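PDB 7OTJ: ATP-dependent DNA helicase PIF1 from Candida albicans, which probably couples ATP hydrolysis to 5'-3' unwinding of DNA, G-quadruplexes and RNA-DNA hybrids, safeguarding nuclear and mitochondrial genome stability. Local coordinates for residues 41-46 with 50-55; 137-142 with 178-183; 233-238 with 244-249; 450-455 with 476-481. All coordinates share one frame; numbering follows the deposited sequence.

Interaction 1 (41-46 with 50-55)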
loop_
_atom_site.group_PDB
_atom_site.type_symbol
_atom_site.label_atom_id
_atom_site.label_comp_id
_atom_site.label_asym_id
_atom_site.label_seq_id
_atom_site.Cartn_x
_atom_site.Cartn_y
_atom_site.Cartn_z
ATOM N N SER A 41 19.465 -3.525 -8.799
ATOM C CA SER A 41 20.911 -3.336 -8.720
ATOM C C SER A 41 21.454 -3.787 -7.369
ATOM O O SER A 41 22.441 -4.529 -7.303
ATOM C CB SER A 41 21.266 -1.869 -8.973
ATOM O OG SER A 41 21.023 -1.501 -10.319
ATOM N N LEU A 42 20.825 -3.342 -6.278
ATOM C CA LEU A 42 21.287 -3.722 -4.949
ATOM C C LEU A 42 21.230 -5.227 -4.719
ATOM O O LEU A 42 21.957 -5.734 -3.862
ATOM C CB LEU A 42 20.472 -2.995 -3.875
ATOM C CG LEU A 42 20.845 -1.539 -3.573
ATOM C CD1 LEU A 42 20.003 -0.997 -2.433
ATOM C CD2 LEU A 42 22.311 -1.440 -3.218
ATOM N N ARG A 43 20.422 -5.961 -5.486
ATOM C CA ARG A 43 20.281 -7.396 -5.266
ATOM C C ARG A 43 21.273 -8.224 -6.070
ATOM O O ARG A 43 21.561 -9.362 -5.678
ATOM C CB ARG A 43 18.851 -7.849 -5.580
ATOM C CG ARG A 43 17.898 -7.574 -4.441
ATOM C CD ARG A 43 16.520 -8.139 -4.673
ATOM N NE ARG A 43 15.736 -8.076 -3.445
ATOM C CZ ARG A 43 14.444 -8.357 -3.361
ATOM N NH1 ARG A 43 13.739 -8.690 -4.432
ATOM N NH2 ARG A 43 13.845 -8.300 -2.174
ATOM N N ASP A 44 21.774 -7.703 -7.193
ATOM C CA ASP A 44 22.973 -8.270 -7.800
ATOM C C ASP A 44 24.110 -8.347 -6.787
ATOM O O ASP A 44 24.873 -9.318 -6.765
ATOM C CB ASP A 44 23.398 -7.434 -9.011
ATOM C CG ASP A 44 22.459 -7.589 -10.192
ATOM O OD1 ASP A 44 21.863 -8.676 -10.343
ATOM O OD2 ASP A 44 22.324 -6.626 -10.977
ATOM N N LYS A 45 24.234 -7.324 -5.941
ATOM C CA LYS A 45 25.309 -7.252 -4.955
ATOM C C LYS A 45 24.989 -8.081 -3.713
ATOM O O LYS A 45 25.747 -8.986 -3.347
ATOM C CB LYS A 45 25.565 -5.788 -4.586
ATOM C CG LYS A 45 27.010 -5.452 -4.293
ATOM C CD LYS A 45 27.293 -4.005 -4.654
ATOM C CE LYS A 45 27.060 -3.768 -6.139
ATOM N NZ LYS A 45 27.804 -4.750 -6.985
ATOM N N TYR A 46 23.880 -7.772 -3.034
ATOM C CA TYR A 46 23.464 -8.504 -1.839
ATOM C C TYR A 46 22.201 -9.295 -2.160
ATOM O O TYR A 46 21.085 -8.798 -1.959
ATOM C CB TYR A 46 23.220 -7.549 -0.666
ATOM C CG TYR A 46 24.202 -6.401 -0.577
ATOM C CD1 TYR A 46 25.454 -6.569 0.006
ATOM C CD2 TYR A 46 23.873 -5.143 -1.065
ATOM C CE1 TYR A 46 26.354 -5.517 0.090
ATOM C CE2 TYR A 46 24.763 -4.085 -0.986
ATOM C CZ TYR A 46 26.002 -4.277 -0.407
ATOM O OH TYR A 46 26.887 -3.227 -0.328
ATOM N N VAL A 50 18.596 -7.473 0.945
ATOM C CA VAL A 50 17.866 -6.258 0.608
ATOM C C VAL A 50 16.442 -6.433 1.109
ATOM O O VAL A 50 15.723 -7.338 0.670
ATOM C CB VAL A 50 17.891 -5.973 -0.901
ATOM C CG1 VAL A 50 17.195 -4.651 -1.188
ATOM C CG2 VAL A 50 19.326 -5.970 -1.420
ATOM N N ALA A 51 16.054 -5.589 2.054
ATOM C CA ALA A 51 14.723 -5.604 2.642
ATOM C C ALA A 51 13.869 -4.542 1.948
ATOM O O ALA A 51 14.136 -3.344 2.082
ATOM C CB ALA A 51 14.819 -5.366 4.146
ATOM N N VAL A 52 12.874 -4.976 1.172
ATOM C CA VAL A 52 11.954 -4.068 0.480
ATOM C C VAL A 52 10.694 -3.896 1.322
ATOM O O VAL A 52 9.982 -4.871 1.594
ATOM C CB VAL A 52 11.602 -4.589 -0.922
ATOM C CG1 VAL A 52 10.701 -3.598 -1.645
ATOM C CG2 VAL A 52 12.858 -4.886 -1.728
ATOM N N THR A 53 10.351 -2.651 1.649
ATOM C CA THR A 53 9.246 -2.376 2.564
ATOM C C THR A 53 8.573 -1.065 2.187
ATOM O O THR A 53 9.165 -0.201 1.533
ATOM C CB THR A 53 9.637 -2.276 4.054
ATOM O OG1 THR A 53 10.506 -1.157 4.262
ATOM C CG2 THR A 53 10.272 -3.556 4.575
ATOM N N ALA A 54 7.304 -0.958 2.562
ATOM C CA ALA A 54 6.545 0.272 2.438
ATOM C C ALA A 54 5.602 0.367 3.627
ATOM O O ALA A 54 5.382 -0.607 4.352
ATOM C CB ALA A 54 5.779 0.332 1.111
ATOM N N SER A 55 5.051 1.565 3.833
ATOM C CA SER A 55 4.227 1.812 5.011
ATOM C C SER A 55 2.891 1.081 4.946
ATOM O O SER A 55 2.317 0.763 5.992
ATOM C CB SER A 55 3.990 3.309 5.182
ATOM O OG SER A 55 3.443 3.861 3.997
#
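V50, the first residue of strand 50-54, meets the C-terminal end of helix 31-45 through L42, R43 and Y46. Its CB points at the helix. CG1 is anti to the backbone N (chi1 -176°), which leaves CG2 to do the touching. V50 CG2 sits 3.4 Å from Y46 O. It also touches L42, with V50 CG2 3.6 Å from L42 O. L42 O still accepts the backbone bond from Y46 N, at the turn where the chain leaves the helix. L42 also packs on V15 and L16 of helix 6-16. R43 passes over the same valine obliquely. R43 CG lies 3.7 Å from V50 CG2. From CG to NE the arginine chain is extended, and this carries the guanidinium along the strand. V50 O lies at its edge, near its plane, with R43 NH2 3.5 Å away. A51 faces the other way, toward strand 103-107 and F71. V52 turns back to the helix side. V52 CG2 comes within 3.6 Å of R43 NH2, and the two side chains cross at about a right angle. Beyond V52 the strand runs away from the helix. Between helix 41-45 and strand 50-54 the axes approach to 9.5 Å, with an angle of 151° between their directions. Helix 31-45, which begins at the Walker A lysine, joins strand 21-25 to strand 50-54 as a beta-alpha-beta crossover of a RecA-like, P-loop NTPase domain, and the contact sits at its return into the sheet.

Interaction 2 (137-142 with 178-183)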
loop_
_atom_site.group_PDB
_atom_site.type_symbol
_atom_site.label_atom_id
_atom_site.label_comp_id
_atom_site.label_asym_id
_atom_site.label_seq_id
_atom_site.Cartn_x
_atom_site.Cartn_y
_atom_site.Cartn_z
ATOM N N ILE A 137 22.700 -1.267 9.055
ATOM C CA ILE A 137 21.864 -1.409 7.868
ATOM C C ILE A 137 21.819 -0.084 7.122
ATOM O O ILE A 137 21.657 0.980 7.729
ATOM C CB ILE A 137 20.454 -1.881 8.253
ATOM C CG1 ILE A 137 20.524 -3.260 8.920
ATOM C CG2 ILE A 137 19.550 -1.885 7.032
ATOM C CD1 ILE A 137 19.220 -3.717 9.549
ATOM N N GLN A 138 21.972 -0.138 5.803
ATOM C CA GLN A 138 21.808 1.059 4.991
ATOM C C GLN A 138 20.318 1.382 4.876
ATOM O O GLN A 138 19.533 0.571 4.371
ATOM C CB GLN A 138 22.430 0.865 3.609
ATOM C CG GLN A 138 22.291 2.080 2.692
ATOM C CD GLN A 138 22.713 1.788 1.261
ATOM O OE1 GLN A 138 23.163 0.687 0.944
ATOM N NE2 GLN A 138 22.568 2.778 0.389
ATOM N N LEU A 139 19.926 2.554 5.359
ATOM C CA LEU A 139 18.534 2.969 5.309
ATOM C C LEU A 139 18.299 3.779 4.040
ATOM O O LEU A 139 19.030 4.737 3.765
ATOM C CB LEU A 139 18.183 3.788 6.549
ATOM C CG LEU A 139 16.746 4.280 6.678
ATOM C CD1 LEU A 139 15.794 3.102 6.736
ATOM C CD2 LEU A 139 16.617 5.134 7.922
ATOM N N VAL A 140 17.296 3.376 3.260
ATOM C CA VAL A 140 16.898 4.079 2.040
ATOM C C VAL A 140 15.428 4.440 2.204
ATOM O O VAL A 140 14.546 3.601 1.982
ATOM C CB VAL A 140 17.120 3.244 0.774
ATOM C CG1 VAL A 140 16.608 4.005 -0.463
ATOM C CG2 VAL A 140 18.599 2.853 0.619
ATOM N N ALA A 141 15.159 5.670 2.627
ATOM C CA ALA A 141 13.795 6.151 2.784
ATOM C C ALA A 141 13.337 6.862 1.519
ATOM O O ALA A 141 14.090 7.629 0.912
ATOM C CB ALA A 141 13.690 7.098 3.978
ATOM N N CYS A 142 12.082 6.635 1.150
ATOM C CA CYS A 142 11.549 7.151 -0.101
ATOM C C CYS A 142 10.099 7.558 0.111
ATOM O O CYS A 142 9.298 6.757 0.600
ATOM C CB CYS A 142 11.663 6.098 -1.208
ATOM S SG CYS A 142 10.860 6.532 -2.754
ATOM N N GLU A 178 20.121 10.545 13.020
ATOM C CA GLU A 178 21.436 9.928 13.090
ATOM C C GLU A 178 21.714 8.982 11.925
ATOM O O GLU A 178 22.880 8.653 11.685
ATOM C CB GLU A 178 21.607 9.185 14.422
ATOM C CG GLU A 178 20.931 7.840 14.471
ATOM C CD GLU A 178 21.279 7.067 15.719
ATOM O OE1 GLU A 178 22.026 7.600 16.569
ATOM O OE2 GLU A 178 20.807 5.920 15.851
ATOM N N THR A 179 20.694 8.576 11.167
ATOM C CA THR A 179 20.888 7.624 10.076
ATOM C C THR A 179 20.896 8.286 8.703
ATOM O O THR A 179 21.795 8.018 7.898
ATOM C CB THR A 179 19.811 6.535 10.099
ATOM O OG1 THR A 179 19.735 5.954 11.405
ATOM C CG2 THR A 179 20.164 5.453 9.099
ATOM N N ILE A 180 19.890 9.114 8.404
ATOM C CA ILE A 180 19.793 9.757 7.094
ATOM C C ILE A 180 20.972 10.702 6.920
ATOM O O ILE A 180 21.168 11.630 7.712
ATOM C CB ILE A 180 18.454 10.495 6.950
ATOM C CG1 ILE A 180 17.291 9.508 7.015
ATOM C CG2 ILE A 180 18.406 11.304 5.657
ATOM C CD1 ILE A 180 17.346 8.441 5.950
ATOM N N GLN A 181 21.789 10.445 5.905
ATOM C CA GLN A 181 22.975 11.254 5.666
ATOM C C GLN A 181 22.797 12.268 4.547
ATOM O O GLN A 181 23.573 13.228 4.470
ATOM C CB GLN A 181 24.170 10.353 5.343
ATOM C CG GLN A 181 24.375 9.239 6.350
ATOM C CD GLN A 181 25.556 8.366 5.994
ATOM O OE1 GLN A 181 25.401 7.311 5.372
ATOM N NE2 GLN A 181 26.752 8.808 6.376
ATOM N N ARG A 182 21.807 12.081 3.684
ATOM C CA ARG A 182 21.656 12.920 2.510
ATOM C C ARG A 182 20.193 12.905 2.105
ATOM O O ARG A 182 19.494 11.905 2.290
ATOM C CB ARG A 182 22.545 12.435 1.355
ATOM C CG ARG A 182 22.906 13.512 0.344
ATOM C CD ARG A 182 23.262 12.920 -1.020
ATOM N NE ARG A 182 23.956 13.873 -1.880
ATOM C CZ ARG A 182 23.391 14.929 -2.453
ATOM N NH1 ARG A 182 22.115 15.225 -2.256
ATOM N NH2 ARG A 182 24.127 15.714 -3.235
ATOM N N THR A 183 19.724 14.040 1.603
ATOM C CA THR A 183 18.381 14.163 1.060
ATOM C C THR A 183 18.480 14.650 -0.376
ATOM O O THR A 183 19.125 15.668 -0.646
ATOM C CB THR A 183 17.524 15.110 1.902
ATOM O OG1 THR A 183 17.430 14.598 3.238
ATOM C CG2 THR A 183 16.111 15.233 1.314
#
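With chi1 at -179°, L139 swings its CG out from the strand toward T179 and I180. T179 is turned so that OG1 lies beside the backbone N (chi1 -52°) and the methyl faces the strand. T179 CG2 rests 3.6 Å from L139 CB and 3.8 Å from L139 CD2, and the two side chains cross at about a right angle. I180 is the first residue past the end of helix 174-179. Its CB does not point straight at the strand, but the end of its chain bends closer. I180 CD1 reaches L139 CD2 at 3.9 Å. I180 CD1 also lies 4.4 Å from A141 CB, a looser touch. I180 thus spans the two strand residues that face this side, L139 and A141. Q138 and V140 point away from it. F22 of the neighbouring strand 21-25 touches both A141 and I180. The helix end is also tied to its surroundings by E178, whose OE2 makes a salt bridge with K125. T179 OG1 hydrogen-bonds to A175 O in its own helix, so its polar atom is already served. The contact is thus apolar, made by methyl and methylene groups: it packs the end of helix 174-179 and the turn into edge strand 182-186 against the buried strand 138-143 through van der Waals and hydrophobic contact, without a hydrogen bond between the two segments.

Interaction 3 (233-238 with 244-249); sequences PSELYA and DMANSR
In the second RecA-like domain, strand 234-237 of the four-stranded parallel sheet is followed directly by helix 240-253. E235 and Y237 of the strand meet A246 of that helix. Both CB atoms point at the helix, and A246 CB points back. A246 CB lies 3.5 Å from Y237 CE1 and 3.6 Å from Y237 OH, touching the ring obliquely. A246 CB is also 3.6 Å from E235 OE2. The methyl is therefore met by the two polar tips as well as by ring carbon. E235 OE2 lies in the plane of the Y237 ring, at its edge. Y237 OH is assigned as donor to OE2, though the modelled separation is too short to be trusted. R249, one turn along, brings its guanidinium edge toward the carboxylate. R249 NH1 stays 4.3 Å from E235 OE1, beyond a salt bridge. OE1 also has a long, weak ion pair with K250. Just after the strand, A238 binds a potassium ion together with E242, D466 and K469. Across segments 233-238 and 244-249 there is no hydrogen bond. Packing of Y237 and E235 on the A246 methyl makes the contact, while R249 and K250 probably lend the carboxylate a diffuse electrostatic stabilisation.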
loop_
_atom_site.group_PDB
_atom_site.type_symbol
_atom_site.label_atom_id
_atom_site.label_comp_id
_atom_site.label_asym_id
_atom_site.label_seq_id
_atom_site.Cartn_x
_atom_site.Cartn_y
_atom_site.Cartn_z
ATOM N N PRO A 233 -14.080 3.235 -13.924
ATOM C CA PRO A 233 -13.232 4.193 -13.202
ATOM C C PRO A 233 -13.142 3.856 -11.718
ATOM O O PRO A 233 -14.125 3.458 -11.087
ATOM C CB PRO A 233 -13.945 5.535 -13.426
ATOM C CG PRO A 233 -15.377 5.165 -13.634
ATOM C CD PRO A 233 -15.387 3.808 -14.295
ATOM N N SER A 234 -11.937 4.002 -11.166
ATOM C CA SER A 234 -11.733 3.764 -9.745
ATOM C C SER A 234 -12.353 4.888 -8.925
ATOM O O SER A 234 -12.376 6.050 -9.339
ATOM C CB SER A 234 -10.242 3.660 -9.416
ATOM O OG SER A 234 -9.591 2.698 -10.223
ATOM N N GLU A 235 -12.883 4.531 -7.760
ATOM C CA GLU A 235 -13.509 5.492 -6.861
ATOM C C GLU A 235 -12.674 5.615 -5.589
ATOM O O GLU A 235 -12.430 4.617 -4.902
ATOM C CB GLU A 235 -14.944 5.065 -6.542
ATOM C CG GLU A 235 -15.829 4.876 -7.779
ATOM C CD GLU A 235 -17.305 4.696 -7.443
ATOM O OE1 GLU A 235 -18.043 4.107 -8.265
ATOM O OE2 GLU A 235 -17.729 5.142 -6.357
ATOM N N LEU A 236 -12.266 6.840 -5.261
ATOM C CA LEU A 236 -11.485 7.115 -4.061
ATOM C C LEU A 236 -12.344 7.854 -3.047
ATOM O O LEU A 236 -13.020 8.825 -3.393
ATOM C CB LEU A 236 -10.246 7.952 -4.389
ATOM C CG LEU A 236 -9.226 7.346 -5.351
ATOM C CD1 LEU A 236 -8.001 8.237 -5.450
ATOM C CD2 LEU A 236 -8.848 5.948 -4.898
ATOM N N TYR A 237 -12.282 7.417 -1.790
ATOM C CA TYR A 237 -13.004 8.058 -0.698
ATOM C C TYR A 237 -12.094 8.156 0.517
ATOM O O TYR A 237 -11.074 7.471 0.615
ATOM C CB TYR A 237 -14.271 7.294 -0.321
ATOM C CG TYR A 237 -15.253 7.129 -1.453
ATOM C CD1 TYR A 237 -15.169 6.044 -2.308
ATOM C CD2 TYR A 237 -16.263 8.062 -1.670
ATOM C CE1 TYR A 237 -16.058 5.889 -3.346
ATOM C CE2 TYR A 237 -17.155 7.910 -2.704
ATOM C CZ TYR A 237 -17.049 6.821 -3.541
ATOM O OH TYR A 237 -17.933 6.663 -4.583
ATOM N N ALA A 238 -12.479 9.023 1.451
ATOM C CA ALA A 238 -11.674 9.214 2.649
ATOM C C ALA A 238 -11.899 8.103 3.667
ATOM O O ALA A 238 -10.965 7.710 4.373
ATOM C CB ALA A 238 -11.978 10.573 3.278
ATOM N N ASP A 244 -17.035 0.875 1.345
ATOM C CA ASP A 244 -17.913 -0.286 1.416
ATOM C C ASP A 244 -19.271 0.011 0.796
ATOM O O ASP A 244 -19.860 -0.853 0.137
ATOM C CB ASP A 244 -18.066 -0.737 2.868
ATOM C CG ASP A 244 -16.812 -1.389 3.400
ATOM O OD1 ASP A 244 -15.907 -1.654 2.583
ATOM O OD2 ASP A 244 -16.726 -1.635 4.622
ATOM N N MET A 245 -19.790 1.221 1.004
ATOM C CA MET A 245 -21.066 1.584 0.396
ATOM C C MET A 245 -20.939 1.708 -1.119
ATOM O O MET A 245 -21.803 1.223 -1.859
ATOM C CB MET A 245 -21.590 2.880 1.011
ATOM C CG MET A 245 -22.125 2.705 2.423
ATOM S SD MET A 245 -23.470 1.507 2.501
ATOM C CE MET A 245 -24.672 2.288 1.423
ATOM N N ALA A 246 -19.876 2.364 -1.595
ATOM C CA ALA A 246 -19.652 2.470 -3.035
ATOM C C ALA A 246 -19.522 1.096 -3.684
ATOM O O ALA A 246 -20.057 0.866 -4.774
ATOM C CB ALA A 246 -18.411 3.318 -3.313
ATOM N N ASN A 247 -18.813 0.166 -3.037
ATOM C CA ASN A 247 -18.773 -1.196 -3.556
ATOM C C ASN A 247 -20.159 -1.825 -3.540
ATOM O O ASN A 247 -20.533 -2.540 -4.476
ATOM C CB ASN A 247 -17.796 -2.051 -2.749
ATOM C CG ASN A 247 -16.352 -1.624 -2.926
ATOM O OD1 ASN A 247 -15.921 -1.278 -4.024
ATOM N ND2 ASN A 247 -15.596 -1.644 -1.836
ATOM N N SER A 248 -20.938 -1.570 -2.485
ATOM C CA SER A 248 -22.263 -2.175 -2.378
ATOM C C SER A 248 -23.197 -1.674 -3.474
ATOM O O SER A 248 -23.836 -2.474 -4.167
ATOM C CB SER A 248 -22.862 -1.895 -0.999
ATOM O OG SER A 248 -22.075 -2.467 0.030
ATOM N N ARG A 249 -23.305 -0.351 -3.635
ATOM C CA ARG A 249 -24.207 0.188 -4.649
ATOM C C ARG A 249 -23.826 -0.301 -6.042
ATOM O O ARG A 249 -24.702 -0.637 -6.847
ATOM C CB ARG A 249 -24.238 1.719 -4.580
ATOM C CG ARG A 249 -22.898 2.397 -4.748
ATOM C CD ARG A 249 -23.014 3.903 -4.573
ATOM N NE ARG A 249 -23.844 4.511 -5.605
ATOM C CZ ARG A 249 -23.394 4.922 -6.784
ATOM N NH1 ARG A 249 -22.120 4.792 -7.120
ATOM N NH2 ARG A 249 -24.243 5.477 -7.648
#

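Interaction 4 (450-455 with 476-481). With nucleotides of chain C.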
loop_
_atom_site.group_PDB
_atom_site.type_symbol
_atom_site.label_atom_id
_atom_site.label_comp_id
_atom_site.label_asym_id
_atom_site.label_seq_id
_atom_site.Cartn_x
_atom_site.Cartn_y
_atom_site.Cartn_z
ATOM N N LEU A 450 -11.873 2.402 -3.239
ATOM C CA LEU A 450 -10.617 2.253 -2.517
ATOM C C LEU A 450 -10.392 3.482 -1.654
ATOM O O LEU A 450 -10.750 4.595 -2.052
ATOM C CB LEU A 450 -9.446 2.059 -3.491
ATOM C CG LEU A 450 -8.050 1.836 -2.915
ATOM C CD1 LEU A 450 -7.957 0.472 -2.243
ATOM C CD2 LEU A 450 -7.002 1.979 -4.008
ATOM N N SER A 451 -9.827 3.276 -0.466
ATOM C CA SER A 451 -9.541 4.402 0.408
ATOM C C SER A 451 -8.389 5.226 -0.158
ATOM O O SER A 451 -7.477 4.698 -0.804
ATOM C CB SER A 451 -9.208 3.926 1.824
ATOM O OG SER A 451 -7.966 3.241 1.879
ATOM N N ILE A 452 -8.448 6.539 0.072
ATOM C CA ILE A 452 -7.362 7.413 -0.362
ATOM C C ILE A 452 -6.046 6.957 0.251
ATOM O O ILE A 452 -4.994 7.014 -0.397
ATOM C CB ILE A 452 -7.679 8.879 -0.022
ATOM C CG1 ILE A 452 -8.894 9.349 -0.828
ATOM C CG2 ILE A 452 -6.475 9.770 -0.300
ATOM C CD1 ILE A 452 -9.401 10.711 -0.449
ATOM N N HIS A 453 -6.086 6.489 1.506
ATOM C CA HIS A 453 -4.876 6.007 2.163
ATOM C C HIS A 453 -4.224 4.891 1.358
ATOM O O HIS A 453 -3.032 4.959 1.036
ATOM C CB HIS A 453 -5.204 5.527 3.578
ATOM C CG HIS A 453 -5.078 6.593 4.621
ATOM N ND1 HIS A 453 -6.043 7.560 4.820
ATOM C CD2 HIS A 453 -4.097 6.847 5.518
ATOM C CE1 HIS A 453 -5.661 8.361 5.798
ATOM N NE2 HIS A 453 -4.483 7.951 6.237
ATOM N N LYS A 454 -5.012 3.893 0.956
ATOM C CA LYS A 454 -4.468 2.763 0.221
ATOM C C LYS A 454 -4.184 3.101 -1.235
ATOM O O LYS A 454 -3.459 2.354 -1.899
ATOM C CB LYS A 454 -5.422 1.562 0.308
ATOM C CG LYS A 454 -5.478 0.901 1.693
ATOM C CD LYS A 454 -6.457 -0.278 1.751
ATOM C CE LYS A 454 -6.203 -1.288 0.632
ATOM N NZ LYS A 454 -7.231 -2.374 0.553
ATOM N N SER A 455 -4.720 4.208 -1.748
ATOM C CA SER A 455 -4.347 4.625 -3.093
ATOM C C SER A 455 -2.958 5.237 -3.149
ATOM O O SER A 455 -2.354 5.254 -4.227
ATOM C CB SER A 455 -5.348 5.642 -3.647
ATOM O OG SER A 455 -5.234 6.886 -2.973
ATOM N N ALA A 476 -6.305 15.294 0.394
ATOM C CA ALA A 476 -6.752 15.816 -0.893
ATOM C C ALA A 476 -5.638 15.709 -1.930
ATOM O O ALA A 476 -5.861 15.237 -3.051
ATOM C CB ALA A 476 -7.245 17.260 -0.748
ATOM N N TYR A 477 -4.419 16.118 -1.562
ATOM C CA TYR A 477 -3.303 16.085 -2.507
ATOM C C TYR A 477 -3.044 14.674 -3.032
ATOM O O TYR A 477 -2.869 14.475 -4.240
ATOM C CB TYR A 477 -2.035 16.649 -1.865
ATOM C CG TYR A 477 -0.844 16.537 -2.780
ATOM C CD1 TYR A 477 -0.839 17.167 -4.018
ATOM C CD2 TYR A 477 0.268 15.780 -2.425
ATOM C CE1 TYR A 477 0.237 17.054 -4.871
ATOM C CE2 TYR A 477 1.349 15.666 -3.269
ATOM C CZ TYR A 477 1.330 16.303 -4.491
ATOM O OH TYR A 477 2.410 16.192 -5.334
ATOM N N VAL A 478 -2.965 13.687 -2.130
ATOM C CA VAL A 478 -2.782 12.295 -2.551
ATOM C C VAL A 478 -3.908 11.865 -3.485
ATOM O O VAL A 478 -3.666 11.298 -4.557
ATOM C CB VAL A 478 -2.679 11.364 -1.327
ATOM C CG1 VAL A 478 -2.688 9.911 -1.755
ATOM C CG2 VAL A 478 -1.420 11.663 -0.549
ATOM N N ALA A 479 -5.154 12.159 -3.105
ATOM C CA ALA A 479 -6.301 11.729 -3.902
ATOM C C ALA A 479 -6.248 12.322 -5.299
ATOM O O ALA A 479 -6.305 11.596 -6.298
ATOM C CB ALA A 479 -7.605 12.124 -3.207
ATOM N N LEU A 480 -6.128 13.643 -5.392
ATOM C CA LEU A 480 -6.153 14.273 -6.702
ATOM C C LEU A 480 -4.917 13.951 -7.537
ATOM O O LEU A 480 -5.004 13.976 -8.769
ATOM C CB LEU A 480 -6.318 15.787 -6.536
ATOM C CG LEU A 480 -7.586 16.184 -5.761
ATOM C CD1 LEU A 480 -7.708 17.688 -5.570
ATOM C CD2 LEU A 480 -8.827 15.619 -6.444
ATOM N N SER A 481 -3.796 13.594 -6.913
ATOM C CA SER A 481 -2.567 13.341 -7.658
ATOM C C SER A 481 -2.447 11.906 -8.154
ATOM O O SER A 481 -1.458 11.577 -8.816
ATOM C CB SER A 481 -1.344 13.696 -6.809
ATOM O OG SER A 481 -1.390 13.051 -5.553
ATOM P P DT C 2 -11.953 5.120 8.828
ATOM O OP1 DT C 2 -13.034 5.339 7.841
ATOM O OP2 DT C 2 -12.134 4.157 9.938
ATOM O "O5'" DT C 2 -10.634 4.731 8.014
ATOM C "C5'" DT C 2 -10.318 5.408 6.799
ATOM C "C4'" DT C 2 -8.830 5.692 6.699
ATOM O "O4'" DT C 2 -8.488 6.744 7.622
ATOM C "C3'" DT C 2 -7.937 4.507 7.031
ATOM O "O3'" DT C 2 -7.538 3.882 5.828
ATOM C "C2'" DT C 2 -6.739 5.121 7.764
ATOM C "C1'" DT C 2 -7.260 6.465 8.274
ATOM N N1 DT C 2 -7.491 6.516 9.754
ATOM C C2 DT C 2 -7.004 7.586 10.473
ATOM O O2 DT C 2 -6.364 8.494 9.968
ATOM N N3 DT C 2 -7.281 7.549 11.815
ATOM C C4 DT C 2 -7.992 6.578 12.492
ATOM O O4 DT C 2 -8.189 6.635 13.703
ATOM C C5 DT C 2 -8.487 5.492 11.678
ATOM C C7 DT C 2 -9.276 4.379 12.304
ATOM C C6 DT C 2 -8.219 5.515 10.363
ATOM P P DT C 3 -7.511 2.283 5.715
ATOM O OP1 DT C 3 -7.651 1.934 4.279
ATOM O OP2 DT C 3 -8.479 1.751 6.704
ATOM O "O5'" DT C 3 -6.036 1.893 6.212
ATOM C "C5'" DT C 3 -4.904 2.398 5.516
ATOM C "C4'" DT C 3 -3.620 2.254 6.329
ATOM O "O4'" DT C 3 -3.699 3.065 7.517
ATOM C "C3'" DT C 3 -3.309 0.855 6.821
ATOM O "O3'" DT C 3 -2.577 0.155 5.831
ATOM C "C2'" DT C 3 -2.453 1.112 8.063
ATOM C "C1'" DT C 3 -2.983 2.449 8.576
ATOM N N1 DT C 3 -3.896 2.334 9.742
ATOM C C2 DT C 3 -3.383 2.428 11.012
ATOM O O2 DT C 3 -2.199 2.584 11.239
ATOM N N3 DT C 3 -4.315 2.328 12.014
ATOM C C4 DT C 3 -5.686 2.154 11.868
ATOM O O4 DT C 3 -6.451 2.072 12.826
ATOM C C5 DT C 3 -6.155 2.069 10.505
ATOM C C7 DT C 3 -7.617 1.878 10.215
ATOM C C6 DT C 3 -5.249 2.167 9.522
#
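I452 packs on A479 and V478 of helix 475-481. From its CB, two branches leave. I452 CG2 lies 3.9 Å from A479 CB, and 4.1 Å from V478 CG1. CG1, beside the backbone N (chi1 -65°), is also near the alanine methyl. At the tip, I452 CD1 comes closest, 3.6 Å from A479 CB. The isoleucine thus lies along the alanine, with the valine flanking its other branch. V478 CG1 also faces I452 O at 3.9 Å. S455 OG donates to I452 O at 2.6 Å, from 24° off the carbonyl plane, and V478 CG1 touches the hydroxyl. The other side of helix 452-455, where H453 points, faces DNA. S451 OG caps this helix by accepting from K454 N at 3.2 Å, with an N-H...O angle of 159°. S451 OG also donates to OP1 of DT3 of chain C at 2.8 Å. H453 lays one ring face on the sugar of DT2 of chain C, whose C2' stands 3.7 Å above the ring centre. K454 CG and CD lie near OP1 of DT3 of chain C. Helix 475-481 leads to R482, a residue of the tetrafluoroaluminate pocket. The SIHKSQG and YVALSR sequences correspond to motifs V and VI of superfamily 1 helicases, packed together in the second RecA-like domain between the single strand and the nucleotide site.

How the interactions relate
Along the chain the four contacts follow in order, none enclosing another. Interactions 1 and 2 share the six-stranded parallel sheet of the first RecA-like domain. Their centres are about 14 Å apart, and strand 103-107 lies between strands 50-54 and 138-143. Interactions 3 and 4 belong to the second RecA-like domain, their centres about 12 Å apart. Here strands 234-237 and 449-451 are neighbours, and E235 O to L450 N and Y237 O to I452 N are probable hydrogen bonds. Interactions 1 and 3 lie on opposite sides of the chain's centre, about 34 Å between centres. ADP and tetrafluoroaluminate are bound by residues from both domains, consistent with nucleotide-driven movement along DNA.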